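PDB 3JVA: dipeptide Epimerase from Enterococcus faecalis V583, which belongs to the mandelate racemase/muconate lactonizing enzyme family of the enolase superfamily and carries a magnesium ion in its barrel domain. Local coordinates for residues V34-E39 / D103-D108; Q71-L76 / E82-V87; L158-G163 / K174-A179; Y228-V233 / T257-N262; I237-S242 / L250-K255. One frame throughout, in Å; residues are numbered along the deposited sequence.

Contact 1 (V34-E39 / D103-D108)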
# COMPACT_ATOMS: atom_id res chain seq x y z
N VAL B 34 -21.05 43.60 -4.22
CA VAL B 34 -22.46 43.27 -4.12
C VAL B 34 -23.09 43.84 -2.86
O VAL B 34 -22.43 43.96 -1.82
CB VAL B 34 -22.68 41.74 -4.12
CG1 VAL B 34 -24.17 41.41 -4.03
CG2 VAL B 34 -22.09 41.12 -5.37
N GLU B 35 -24.36 44.20 -2.97
CA GLU B 35 -25.10 44.71 -1.84
C GLU B 35 -26.39 43.90 -1.83
O GLU B 35 -27.18 43.98 -2.77
CB GLU B 35 -25.41 46.20 -2.02
CG GLU B 35 -24.16 47.07 -2.02
CD GLU B 35 -24.49 48.54 -2.22
OE1 GLU B 35 -25.34 49.06 -1.46
OE2 GLU B 35 -23.89 49.18 -3.11
N ILE B 36 -26.58 43.10 -0.78
CA ILE B 36 -27.79 42.31 -0.66
C ILE B 36 -28.72 43.05 0.28
O ILE B 36 -28.36 43.35 1.42
CB ILE B 36 -27.50 40.90 -0.09
CG1 ILE B 36 -26.57 40.15 -1.05
CG2 ILE B 36 -28.80 40.14 0.10
CD1 ILE B 36 -26.35 38.69 -0.68
N GLU B 37 -29.91 43.38 -0.22
CA GLU B 37 -30.90 44.10 0.56
C GLU B 37 -31.99 43.15 1.02
O GLU B 37 -32.50 42.37 0.23
CB GLU B 37 -31.51 45.23 -0.28
CG GLU B 37 -32.79 45.81 0.30
CD GLU B 37 -33.39 46.90 -0.58
OE1 GLU B 37 -33.35 46.77 -1.82
OE2 GLU B 37 -33.92 47.89 -0.02
N THR B 38 -32.33 43.22 2.30
CA THR B 38 -33.38 42.37 2.85
C THR B 38 -34.69 43.14 2.84
O THR B 38 -34.68 44.37 2.70
CB THR B 38 -33.07 41.95 4.30
OG1 THR B 38 -32.97 43.11 5.13
CG2 THR B 38 -31.76 41.17 4.35
N GLU B 39 -35.80 42.43 2.96
CA GLU B 39 -37.11 43.07 2.96
C GLU B 39 -37.23 44.10 4.07
O GLU B 39 -37.87 45.14 3.90
CB GLU B 39 -38.21 42.02 3.13
CG GLU B 39 -38.43 41.09 1.93
CD GLU B 39 -38.95 41.82 0.70
OE1 GLU B 39 -39.65 42.84 0.86
OE2 GLU B 39 -38.67 41.36 -0.43
N ASP B 103 -21.69 35.08 -0.58
CA ASP B 103 -21.51 34.55 0.77
C ASP B 103 -21.11 35.63 1.78
O ASP B 103 -21.70 35.74 2.85
CB ASP B 103 -20.46 33.43 0.76
CG ASP B 103 -19.17 33.86 1.41
OD1 ASP B 103 -18.28 34.36 0.69
OD2 ASP B 103 -19.06 33.73 2.64
N ILE B 104 -20.09 36.42 1.45
CA ILE B 104 -19.64 37.47 2.36
C ILE B 104 -20.80 38.42 2.71
O ILE B 104 -21.00 38.75 3.89
CB ILE B 104 -18.47 38.27 1.74
CG1 ILE B 104 -17.23 37.36 1.66
CG2 ILE B 104 -18.17 39.52 2.58
CD1 ILE B 104 -16.10 37.92 0.81
N ALA B 105 -21.56 38.85 1.71
CA ALA B 105 -22.69 39.74 1.96
C ALA B 105 -23.71 39.08 2.89
O ALA B 105 -24.32 39.75 3.72
CB ALA B 105 -23.34 40.14 0.64
N CYS B 106 -23.89 37.77 2.75
CA CYS B 106 -24.84 37.06 3.62
C CYS B 106 -24.33 37.03 5.06
O CYS B 106 -25.11 37.21 6.00
CB CYS B 106 -25.07 35.63 3.12
SG CYS B 106 -26.08 35.54 1.63
N TYR B 107 -23.04 36.78 5.24
CA TYR B 107 -22.50 36.78 6.59
C TYR B 107 -22.58 38.19 7.18
O TYR B 107 -22.80 38.35 8.38
CB TYR B 107 -21.06 36.26 6.63
CG TYR B 107 -20.98 34.75 6.64
CD1 TYR B 107 -20.81 34.03 5.46
CD2 TYR B 107 -21.09 34.04 7.84
CE1 TYR B 107 -20.75 32.64 5.47
CE2 TYR B 107 -21.04 32.64 7.86
CZ TYR B 107 -20.87 31.95 6.67
OH TYR B 107 -20.81 30.58 6.68
N ASP B 108 -22.40 39.21 6.34
CA ASP B 108 -22.48 40.59 6.83
C ASP B 108 -23.90 40.80 7.35
O ASP B 108 -24.11 41.36 8.43
CB ASP B 108 -22.17 41.58 5.70
CG ASP B 108 -22.08 43.02 6.18
OD1 ASP B 108 -21.90 43.24 7.40
OD2 ASP B 108 -22.17 43.94 5.34

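Contact 2 (Q71-L76 / E82-V87)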
# COMPACT_ATOMS: atom_id res chain seq x y z
N GLN B 71 -30.62 36.67 -8.55
CA GLN B 71 -32.02 36.45 -8.86
C GLN B 71 -32.53 35.10 -8.35
O GLN B 71 -33.72 34.94 -8.11
CB GLN B 71 -32.25 36.56 -10.37
CG GLN B 71 -32.00 37.97 -10.89
CD GLN B 71 -32.75 39.02 -10.08
OE1 GLN B 71 -33.98 39.07 -10.10
NE2 GLN B 71 -32.01 39.85 -9.36
N ALA B 72 -31.61 34.15 -8.16
CA ALA B 72 -31.99 32.83 -7.68
C ALA B 72 -32.14 32.77 -6.17
O ALA B 72 -32.79 31.86 -5.65
CB ALA B 72 -30.97 31.80 -8.14
N ILE B 73 -31.54 33.71 -5.45
CA ILE B 73 -31.65 33.68 -3.99
C ILE B 73 -32.68 34.65 -3.40
O ILE B 73 -32.84 34.71 -2.19
CB ILE B 73 -30.27 33.91 -3.30
CG1 ILE B 73 -29.74 35.30 -3.62
CG2 ILE B 73 -29.29 32.84 -3.75
CD1 ILE B 73 -28.40 35.61 -2.93
N ILE B 74 -33.37 35.40 -4.25
CA ILE B 74 -34.38 36.32 -3.73
C ILE B 74 -35.40 35.49 -2.96
O ILE B 74 -35.81 34.42 -3.40
CB ILE B 74 -35.09 37.10 -4.87
CG1 ILE B 74 -34.10 38.05 -5.54
CG2 ILE B 74 -36.28 37.88 -4.30
CD1 ILE B 74 -34.67 38.80 -6.72
N GLY B 75 -35.78 35.97 -1.78
CA GLY B 75 -36.75 35.24 -0.98
C GLY B 75 -36.15 34.30 0.05
O GLY B 75 -36.85 33.81 0.93
N LEU B 76 -34.85 34.04 -0.05
CA LEU B 76 -34.17 33.16 0.91
C LEU B 76 -33.71 33.96 2.12
O LEU B 76 -33.56 35.18 2.06
CB LEU B 76 -32.95 32.49 0.26
CG LEU B 76 -33.21 31.59 -0.95
CD1 LEU B 76 -31.89 31.01 -1.45
CD2 LEU B 76 -34.16 30.47 -0.57
N GLU B 82 -26.54 27.44 4.08
CA GLU B 82 -26.50 26.09 3.55
C GLU B 82 -27.22 26.04 2.20
O GLU B 82 -26.69 25.53 1.22
CB GLU B 82 -27.16 25.12 4.54
CG GLU B 82 -26.32 24.83 5.79
CD GLU B 82 -25.20 23.83 5.52
OE1 GLU B 82 -25.49 22.63 5.41
OE2 GLU B 82 -24.03 24.25 5.42
N LYS B 83 -28.44 26.59 2.15
CA LYS B 83 -29.19 26.59 0.90
C LYS B 83 -28.62 27.58 -0.11
O LYS B 83 -28.59 27.31 -1.31
CB LYS B 83 -30.67 26.91 1.14
CG LYS B 83 -31.51 26.87 -0.13
CD LYS B 83 -33.00 27.07 0.13
CE LYS B 83 -33.80 27.06 -1.17
NZ LYS B 83 -35.29 27.17 -0.96
N ILE B 84 -28.16 28.73 0.38
CA ILE B 84 -27.61 29.72 -0.53
C ILE B 84 -26.44 29.11 -1.31
O ILE B 84 -26.33 29.30 -2.52
CB ILE B 84 -27.18 30.99 0.24
CG1 ILE B 84 -28.45 31.74 0.69
CG2 ILE B 84 -26.33 31.90 -0.65
CD1 ILE B 84 -28.21 32.86 1.69
N HIS B 85 -25.58 28.34 -0.65
CA HIS B 85 -24.47 27.72 -1.36
C HIS B 85 -24.98 26.58 -2.23
O HIS B 85 -24.45 26.32 -3.30
CB HIS B 85 -23.40 27.23 -0.39
CG HIS B 85 -22.40 28.28 -0.04
ND1 HIS B 85 -21.33 28.59 -0.85
CD2 HIS B 85 -22.34 29.14 1.01
CE1 HIS B 85 -20.65 29.59 -0.32
NE2 HIS B 85 -21.24 29.95 0.80
N GLU B 86 -26.04 25.92 -1.76
CA GLU B 86 -26.63 24.83 -2.53
C GLU B 86 -27.09 25.39 -3.88
O GLU B 86 -26.79 24.83 -4.93
CB GLU B 86 -27.85 24.27 -1.79
CG GLU B 86 -28.59 23.17 -2.54
CD GLU B 86 -29.81 22.71 -1.78
OE1 GLU B 86 -30.86 23.39 -1.85
OE2 GLU B 86 -29.72 21.68 -1.10
N VAL B 87 -27.82 26.50 -3.83
CA VAL B 87 -28.34 27.16 -5.02
C VAL B 87 -27.22 27.61 -5.96
O VAL B 87 -27.27 27.37 -7.17
CB VAL B 87 -29.20 28.40 -4.64
CG1 VAL B 87 -29.68 29.13 -5.88
CG2 VAL B 87 -30.39 27.95 -3.80

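Contact 3 (L158-G163 / K174-A179)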
# COMPACT_ATOMS: atom_id res chain seq x y z
N LEU B 158 7.41 40.26 6.84
CA LEU B 158 7.44 40.76 5.47
C LEU B 158 7.33 39.58 4.51
O LEU B 158 7.85 38.50 4.77
CB LEU B 158 8.76 41.49 5.20
CG LEU B 158 9.10 42.61 6.19
CD1 LEU B 158 10.51 43.12 5.90
CD2 LEU B 158 8.07 43.73 6.07
N LYS B 159 6.63 39.80 3.41
CA LYS B 159 6.43 38.76 2.41
C LYS B 159 6.97 39.22 1.07
O LYS B 159 6.74 40.36 0.66
CB LYS B 159 4.94 38.45 2.28
CG LYS B 159 4.58 37.54 1.12
CD LYS B 159 3.12 37.10 1.20
CE LYS B 159 2.67 36.42 -0.08
NZ LYS B 159 2.62 37.40 -1.20
N ILE B 160 7.70 38.34 0.39
CA ILE B 160 8.25 38.67 -0.92
C ILE B 160 8.16 37.49 -1.87
O ILE B 160 8.26 36.33 -1.46
CB ILE B 160 9.73 39.13 -0.86
CG1 ILE B 160 10.64 37.94 -0.56
CG2 ILE B 160 9.91 40.22 0.19
CD1 ILE B 160 12.11 38.23 -0.78
N LYS B 161 7.98 37.79 -3.15
CA LYS B 161 7.89 36.77 -4.17
C LYS B 161 9.29 36.34 -4.60
O LYS B 161 10.20 37.16 -4.71
CB LYS B 161 7.13 37.32 -5.38
CG LYS B 161 6.97 36.33 -6.52
CD LYS B 161 6.07 36.88 -7.63
CE LYS B 161 6.65 38.13 -8.26
NZ LYS B 161 5.80 38.66 -9.36
N VAL B 162 9.46 35.03 -4.82
CA VAL B 162 10.74 34.49 -5.28
C VAL B 162 10.45 33.58 -6.47
O VAL B 162 9.31 33.51 -6.92
CB VAL B 162 11.47 33.69 -4.18
CG1 VAL B 162 11.93 34.63 -3.07
CG2 VAL B 162 10.56 32.60 -3.62
N GLY B 163 11.46 32.89 -6.96
CA GLY B 163 11.27 32.03 -8.11
C GLY B 163 11.52 32.80 -9.40
O GLY B 163 11.16 32.36 -10.48
N LYS B 174 18.83 38.72 0.83
CA LYS B 174 20.04 39.12 1.53
C LYS B 174 19.97 40.59 1.97
O LYS B 174 20.23 40.91 3.13
CB LYS B 174 21.26 38.92 0.63
CG LYS B 174 22.56 39.45 1.22
CD LYS B 174 23.71 39.34 0.22
CE LYS B 174 24.00 37.89 -0.13
NZ LYS B 174 25.15 37.77 -1.07
N ALA B 175 19.61 41.46 1.03
CA ALA B 175 19.51 42.89 1.30
C ALA B 175 18.46 43.19 2.37
O ALA B 175 18.69 43.97 3.29
CB ALA B 175 19.17 43.64 0.02
N ILE B 176 17.30 42.56 2.24
CA ILE B 176 16.23 42.77 3.21
C ILE B 176 16.65 42.33 4.60
O ILE B 176 16.52 43.09 5.57
CB ILE B 176 14.95 42.01 2.78
CG1 ILE B 176 14.43 42.60 1.47
CG2 ILE B 176 13.90 42.10 3.87
CD1 ILE B 176 13.27 41.84 0.86
N ARG B 177 17.18 41.12 4.72
CA ARG B 177 17.60 40.60 6.01
C ARG B 177 18.64 41.49 6.69
O ARG B 177 18.50 41.81 7.87
CB ARG B 177 18.17 39.18 5.87
CG ARG B 177 18.65 38.57 7.18
CD ARG B 177 17.53 38.54 8.22
NE ARG B 177 16.55 37.50 7.94
CZ ARG B 177 15.32 37.48 8.45
NH1 ARG B 177 14.92 38.46 9.24
NH2 ARG B 177 14.50 36.47 8.18
N GLU B 178 19.67 41.88 5.95
CA GLU B 178 20.71 42.73 6.53
C GLU B 178 20.17 44.09 6.92
O GLU B 178 20.66 44.71 7.87
CB GLU B 178 21.87 42.89 5.54
CG GLU B 178 21.46 43.33 4.15
CD GLU B 178 22.62 43.30 3.17
OE1 GLU B 178 23.32 42.27 3.11
OE2 GLU B 178 22.82 44.31 2.45
N ALA B 179 19.14 44.56 6.21
CA ALA B 179 18.56 45.86 6.51
C ALA B 179 17.72 45.88 7.78
O ALA B 179 17.81 46.82 8.57
CB ALA B 179 17.73 46.33 5.33

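Contact 4 (Y228-V233 / T257-N262)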
# COMPACT_ATOMS: atom_id res chain seq x y z
N TYR B 228 7.20 15.94 -1.85
CA TYR B 228 8.63 15.68 -1.87
C TYR B 228 9.39 16.85 -1.26
O TYR B 228 10.25 16.67 -0.40
CB TYR B 228 9.10 15.46 -3.31
CG TYR B 228 10.60 15.29 -3.45
CD1 TYR B 228 11.23 14.11 -3.07
CD2 TYR B 228 11.40 16.33 -3.94
CE1 TYR B 228 12.62 13.96 -3.18
CE2 TYR B 228 12.79 16.19 -4.06
CZ TYR B 228 13.39 15.00 -3.68
OH TYR B 228 14.75 14.84 -3.80
N VAL B 229 9.08 18.06 -1.70
CA VAL B 229 9.74 19.25 -1.17
C VAL B 229 9.56 19.35 0.34
O VAL B 229 10.53 19.49 1.08
CB VAL B 229 9.19 20.53 -1.82
CG1 VAL B 229 9.88 21.75 -1.23
CG2 VAL B 229 9.39 20.47 -3.32
N THR B 230 8.32 19.26 0.79
CA THR B 230 8.02 19.35 2.21
C THR B 230 8.85 18.36 3.02
O THR B 230 9.38 18.71 4.08
CB THR B 230 6.53 19.07 2.45
OG1 THR B 230 5.75 20.05 1.76
CG2 THR B 230 6.21 19.11 3.95
N SER B 231 8.97 17.14 2.52
CA SER B 231 9.71 16.09 3.21
C SER B 231 11.23 16.21 3.10
O SER B 231 11.95 15.53 3.83
CB SER B 231 9.27 14.72 2.68
OG SER B 231 9.75 14.52 1.36
N GLN B 232 11.72 17.05 2.20
CA GLN B 232 13.17 17.17 2.03
C GLN B 232 13.82 18.40 2.65
O GLN B 232 15.04 18.43 2.82
CB GLN B 232 13.53 17.12 0.54
CG GLN B 232 13.21 15.80 -0.13
CD GLN B 232 13.94 14.63 0.51
OE1 GLN B 232 15.13 14.72 0.80
NE2 GLN B 232 13.22 13.54 0.74
N VAL B 233 13.03 19.42 2.98
CA VAL B 233 13.59 20.63 3.57
C VAL B 233 13.05 20.90 4.96
O VAL B 233 11.93 20.50 5.29
CB VAL B 233 13.31 21.87 2.69
CG1 VAL B 233 13.74 21.61 1.25
CG2 VAL B 233 11.83 22.22 2.74
N THR B 257 0.80 16.31 2.29
CA THR B 257 1.53 17.07 1.29
C THR B 257 2.31 18.30 1.77
O THR B 257 3.40 18.57 1.27
CB THR B 257 0.59 17.53 0.15
OG1 THR B 257 -0.23 16.43 -0.28
CG2 THR B 257 1.40 18.02 -1.05
N VAL B 258 1.74 19.04 2.73
CA VAL B 258 2.38 20.26 3.22
C VAL B 258 2.33 20.49 4.72
O VAL B 258 1.68 19.75 5.46
CB VAL B 258 1.76 21.52 2.56
CG1 VAL B 258 2.04 21.53 1.06
CG2 VAL B 258 0.25 21.54 2.81
N ASP B 259 3.01 21.54 5.17
CA ASP B 259 3.04 21.90 6.59
C ASP B 259 1.92 22.87 6.96
O ASP B 259 1.43 22.84 8.08
CB ASP B 259 4.37 22.56 6.94
CG ASP B 259 5.55 21.64 6.72
OD1 ASP B 259 5.55 20.54 7.29
OD2 ASP B 259 6.47 22.04 5.97
N VAL B 260 1.54 23.71 6.01
CA VAL B 260 0.51 24.73 6.23
C VAL B 260 -0.31 24.94 4.96
O VAL B 260 0.18 24.72 3.85
CB VAL B 260 1.17 26.07 6.62
CG1 VAL B 260 0.11 27.14 6.90
CG2 VAL B 260 2.05 25.88 7.83
N ILE B 261 -1.55 25.38 5.12
CA ILE B 261 -2.40 25.63 3.97
C ILE B 261 -2.92 27.07 3.98
O ILE B 261 -3.41 27.55 4.99
CB ILE B 261 -3.59 24.63 3.93
CG1 ILE B 261 -3.05 23.24 3.57
CG2 ILE B 261 -4.65 25.09 2.93
CD1 ILE B 261 -4.09 22.13 3.62
N ASN B 262 -2.78 27.74 2.83
CA ASN B 262 -3.21 29.12 2.70
C ASN B 262 -4.59 29.21 2.08
O ASN B 262 -4.83 28.77 0.96
CB ASN B 262 -2.19 29.89 1.84
CG ASN B 262 -2.37 31.40 1.91
OD1 ASN B 262 -2.92 31.94 2.88
ND2 ASN B 262 -1.88 32.10 0.89

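Contact 5 (I237-S242 / L250-K255). With MG (magnesium ion), chain O.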
# COMPACT_ATOMS: atom_id res chain seq x y z
N ILE B 237 6.70 24.49 4.57
CA ILE B 237 6.16 24.59 3.22
C ILE B 237 4.64 24.77 3.29
O ILE B 237 3.96 24.03 3.99
CB ILE B 237 6.45 23.33 2.39
CG1 ILE B 237 7.97 23.14 2.26
CG2 ILE B 237 5.82 23.45 1.01
CD1 ILE B 237 8.66 24.30 1.57
N MET B 238 4.14 25.76 2.57
CA MET B 238 2.71 26.07 2.56
C MET B 238 2.09 25.93 1.18
O MET B 238 2.66 26.36 0.18
CB MET B 238 2.49 27.49 3.09
CG MET B 238 1.06 28.02 2.95
SD MET B 238 0.88 29.65 3.74
CE MET B 238 2.06 30.58 2.86
N ALA B 239 0.92 25.32 1.13
CA ALA B 239 0.21 25.17 -0.13
C ALA B 239 -0.69 26.39 -0.32
O ALA B 239 -1.33 26.84 0.62
CB ALA B 239 -0.63 23.89 -0.12
N ASP B 240 -0.71 26.93 -1.53
CA ASP B 240 -1.58 28.05 -1.85
C ASP B 240 -2.46 27.60 -3.01
O ASP B 240 -3.56 27.09 -2.81
CB ASP B 240 -0.79 29.30 -2.24
CG ASP B 240 -1.69 30.51 -2.51
OD1 ASP B 240 -2.92 30.34 -2.63
OD2 ASP B 240 -1.17 31.64 -2.62
N GLU B 241 -1.95 27.75 -4.24
CA GLU B 241 -2.70 27.36 -5.43
C GLU B 241 -3.14 25.89 -5.43
O GLU B 241 -4.12 25.55 -6.09
CB GLU B 241 -1.88 27.67 -6.70
CG GLU B 241 -1.79 29.15 -7.09
CD GLU B 241 -0.92 30.00 -6.17
OE1 GLU B 241 -0.09 29.44 -5.43
OE2 GLU B 241 -1.05 31.25 -6.20
N SER B 242 -2.43 25.03 -4.70
CA SER B 242 -2.80 23.61 -4.64
C SER B 242 -4.08 23.42 -3.82
O SER B 242 -4.68 22.35 -3.83
CB SER B 242 -1.68 22.76 -4.02
OG SER B 242 -0.62 22.55 -4.94
N LEU B 250 -8.77 18.32 1.93
CA LEU B 250 -8.88 16.94 2.38
C LEU B 250 -7.79 16.07 1.74
O LEU B 250 -7.15 15.26 2.41
CB LEU B 250 -10.26 16.38 2.04
CG LEU B 250 -10.54 14.93 2.44
CD1 LEU B 250 -10.22 14.72 3.92
CD2 LEU B 250 -12.01 14.61 2.15
N GLU B 251 -7.59 16.25 0.44
CA GLU B 251 -6.58 15.49 -0.28
C GLU B 251 -5.19 15.84 0.22
O GLU B 251 -4.36 14.95 0.43
CB GLU B 251 -6.68 15.77 -1.78
CG GLU B 251 -5.73 14.97 -2.65
CD GLU B 251 -5.90 13.46 -2.47
OE1 GLU B 251 -7.05 13.00 -2.34
OE2 GLU B 251 -4.87 12.75 -2.49
N LEU B 252 -4.94 17.13 0.45
CA LEU B 252 -3.64 17.60 0.93
C LEU B 252 -3.28 17.04 2.31
O LEU B 252 -2.15 16.60 2.51
CB LEU B 252 -3.60 19.13 0.96
CG LEU B 252 -3.48 19.83 -0.40
CD1 LEU B 252 -3.70 21.32 -0.24
CD2 LEU B 252 -2.10 19.54 -0.99
N VAL B 253 -4.22 17.05 3.24
CA VAL B 253 -3.92 16.53 4.57
C VAL B 253 -3.86 15.01 4.56
O VAL B 253 -3.12 14.41 5.34
CB VAL B 253 -4.95 16.99 5.64
CG1 VAL B 253 -5.01 18.51 5.68
CG2 VAL B 253 -6.31 16.40 5.35
N LYS B 254 -4.64 14.39 3.67
CA LYS B 254 -4.65 12.93 3.54
C LYS B 254 -3.26 12.43 3.19
O LYS B 254 -2.74 11.51 3.81
CB LYS B 254 -5.61 12.48 2.44
CG LYS B 254 -7.09 12.46 2.81
CD LYS B 254 -7.91 11.87 1.66
CE LYS B 254 -9.38 11.74 2.03
NZ LYS B 254 -10.18 11.11 0.94
N LYS B 255 -2.67 13.05 2.17
CA LYS B 255 -1.34 12.66 1.71
C LYS B 255 -0.21 13.30 2.52
O LYS B 255 0.96 12.94 2.35
CB LYS B 255 -1.16 13.04 0.24
CG LYS B 255 -2.19 12.44 -0.70
CD LYS B 255 -1.89 12.76 -2.17
CE LYS B 255 -0.72 11.93 -2.72
NZ LYS B 255 0.60 12.21 -2.09
MG MG O . 0.67 32.52 -2.73
O HOH W 1 0.17 33.25 -4.58
O HOH W 2 1.53 30.91 -3.70
O HOH W 3 -0.23 34.37 -2.09

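Contact 1 (V34-E39 / D103-D108)
No ring or other flat group enters the place where Ile36 meets Ala105 and Cys106; the surfaces that touch are a branched alkyl chain, a methyl and a thiol sulfur. Ile36 lies on strand 29-38 and points its side chain at helix 96-114, with CG1 set anti to the carbonyl carbon (chi1 -62°) and the chain running on extended to CD1. As a result both CG1 and CD1 of Ile36 bear on Ala105 CB, each at 3.6 Å, so the alanine methyl sits alongside the ethyl arm. CD1 of Ile36 then reaches the next residue of the helix, 3.9 Å from Cys106 SG. The small alanine lets strand and helix come near each other: Ile36 CA and Ala105 CA are 6.3 Å apart. Around this point Leu109, one helical turn beyond Ala105, also touches Ile36, and Val34 packs on Ala101 and on Val6 and Val8 of strand 3-21. This is the helix-on-sheet layer of the N-terminal domain that enolase superfamily members share. With apolar atoms and a thiol as the touching groups, and all three residues buried, between these two segments the joint rests on close packing and the exclusion of water.

Contact 2 (Q71-L76 / E82-V87)
A helical hairpin of the N-terminal domain closes here, with Leu76 and Ala72 at the end of helix 59-73 and its following turn set against Lys83 and Val87 of helix 81-91. The chain leaves the first helix through a type II beta turn from Ile73 to Leu76, closed by Leu76 N to Ile73 O at 3.0 Å. Gly75 takes the third position of the turn with a positive phi of 94°, and the reversal brings Leu76 round to face the second helix. There its two methyls part company. CD1 of Leu76 touches both Ile84 CG1 and Val87 CG2, at 4.1 Å from each, with the Leu76 and Ile84 side chains sliding past each other in opposite directions. The other methyl, Leu76 CD2, lies across the extended Lys83 chain at about a right angle and is pressed close to Lys83 CE at 3.5 Å. One turn along, Val87 CG1 meets Ala72 CB at 3.7 Å, and Ile73 CG2 fills in more loosely against Ile84 CG2 at 4.4 Å. Ile102 of helix 96-114 touches both Ile73 and Ile84. On the outer side, Glu86 makes a salt bridge to Lys312 of the second subunit, and Lys83 packs on Tyr125 of that same subunit. The chemistry is thus graded: isoleucines meet on the side toward helix 96-114, valine packs on alanine and leucine, and toward the more open side lysine covers leucine, its CD, CE and NZ all lying along Leu76 CD2 with NZ as near as CE.

Contact 3 (L158-G163 / K174-A179)
Ile176 of helix 166-180 touches two residues of strand 157-161, one with each of its branches. Its CD1 methyl comes 3.8 Å from Ile160 CG2 and 4.1 Å from Ile160 CD1, the two isoleucines reaching toward each other tip to tip. The CG2 branch of Ile176 meets Leu158 CD1 at 4.1 Å, and here the side chains run obliquely past one another. Ile160 has the less common rotamer, CG1 lying between the backbone N and the carbonyl carbon (chi1 72°), and this turns both its CG2 and its CD1 toward the helix. Because only side-chain ends meet, the backbones stay well apart: Leu158 CA and Ile176 CA are 9.3 Å from each other.

In the next shell, Ala147 of helix 140-152 and Leu186 of strand 185-189 each touch both Leu158 and Ile176, and Val173 packs on Ile160 from one turn earlier in the helix. Arg177, next to Ile176, gives hydrogen bonds to the carbonyl oxygens of Tyr209, Gln210, Gly181 and Ile184, which probably helps hold the helix in place. In the loop after the strand, Gly163 N bonds to Asp169 OD2. Leu158 and Ile160 alternate with Lys159 and Lys161, which project from the opposite face of the strand. Strand 157-161, helix 166-180 and strand 185-189 form a beta-alpha-beta crossover, the repeating element of the TIM-barrel-like domain in the enolase superfamily.

Contact 4 (Y228-V233 / T257-N262)
Thr230, in the last turn of helix 223-232, faces the irregular backbone of Thr257 to Asp259 that leads into strand 260-263 of the TIM-barrel-like domain, with Thr230 CA 5.8 Å from Val258 CA. The helix ends two residues later, at Gln232, and Val229 O takes both Gln232 N, at 2.9 Å, and Val233 N. Thr230 does the reaching: with OG1 beside the backbone N (chi1 -61°), the hydroxyl sits 2.8 Å from Thr257 O. Leu226 O, a turn back in the same helix, is also within reach of that single proton, so the bond across the contact may be shared or alternate. The methyl goes the other way, Thr230 CG2 lying 3.6 Å from Asp259 OD2 and nearly as close to the second carboxylate oxygen. The stronger ties of that carboxylate lie elsewhere: OD2 of Asp259 accepts from Ile237 N and makes a salt bridge to Lys197 of the third subunit, whose ammonium also bonds to Thr230 O. Behind the contact, Ser231 OG donates to Tyr228 O at 2.8 Å, and Gln232 CG lies above one face of the Tyr228 ring, toward its rim. The polar link is thus the hydroxyl to Thr257 O, itself not settled, while the methyl merely packs against the carboxylate. The lysine of another chain beside Asp259 would probably favour the ionised carboxylate, and it ties this helix end and the approach to the strand into the assembly.

Contact 5 (I237-S242 / L250-K255)
Leu252 of helix 246-255 meets Ala239 at the end of strand 236-239 and Ser242 in the loop after it, within the beta-alpha-beta unit that strand 260-263 completes in the TIM-barrel-like domain. The direct contact is van der Waals packing. CD1 of Leu252 is 4.0 Å from Ala239 CB and 3.9 Å from Ser242 O, so one methyl touches the strand residue and the loop carbonyl together. Leu223 and Ile261 pack on the same leucine. Polar bonds hold Ser242 in place from outside: its OG pairs with Arg220 O and Gln216 NE2.

Metal binding lies on the other side of the strand's backbone. Ala239 points to the helix, whereas the next residue, Asp240, sends its side chain away from it, with CG anti to the backbone N (chi1 -177°), into the mouth of the barrel. Its OD2 binds the magnesium ion at 2.0 Å, while OD1 of the same carboxylate makes a salt bridge to Lys267. Asp189 and Glu215 also bind the ion, and with Asp240 and three waters they give six ligands in all; the trio of acids at the C-terminal ends of successive barrel strands is characteristic of the enolase superfamily.

Second-shell hydrogen bonds come from Glu241. Its chain is bent at chi2 (71°), which folds the carboxylate back toward the metal site without coordinating the ion. Two of the metal-bound waters donate to it, one to each oxygen: water 1 lies 2.8 Å from Glu241 OE2, and water 2 lies 2.8 Å from Glu241 OE1.

Contacts 1 and 2 belong to the N-terminal domain and meet each other where Cys106 SG lies 3.4 Å from Ile84 CD1. Contact 1 is buried, helix on sheet; contact 2, helix on helix, is partly exposed and borders the second subunit. Contacts 3, 4 and 5 are buried in the barrel domain and reach its sheet. Of these, contact 3 is wholly aliphatic and stands apart, its centre about 21 Å from that of contact 4. Contacts 4 and 5 sit on neighbouring strands, 260-263 and 236-239, joined by a probable hydrogen bond of 2.8 Å from Asn262 N to Ala239 O. Polar chemistry gathers there: contact 4 meets two other subunits; contact 5 binds the metal beyond its strand and packs on the second subunit through its helix.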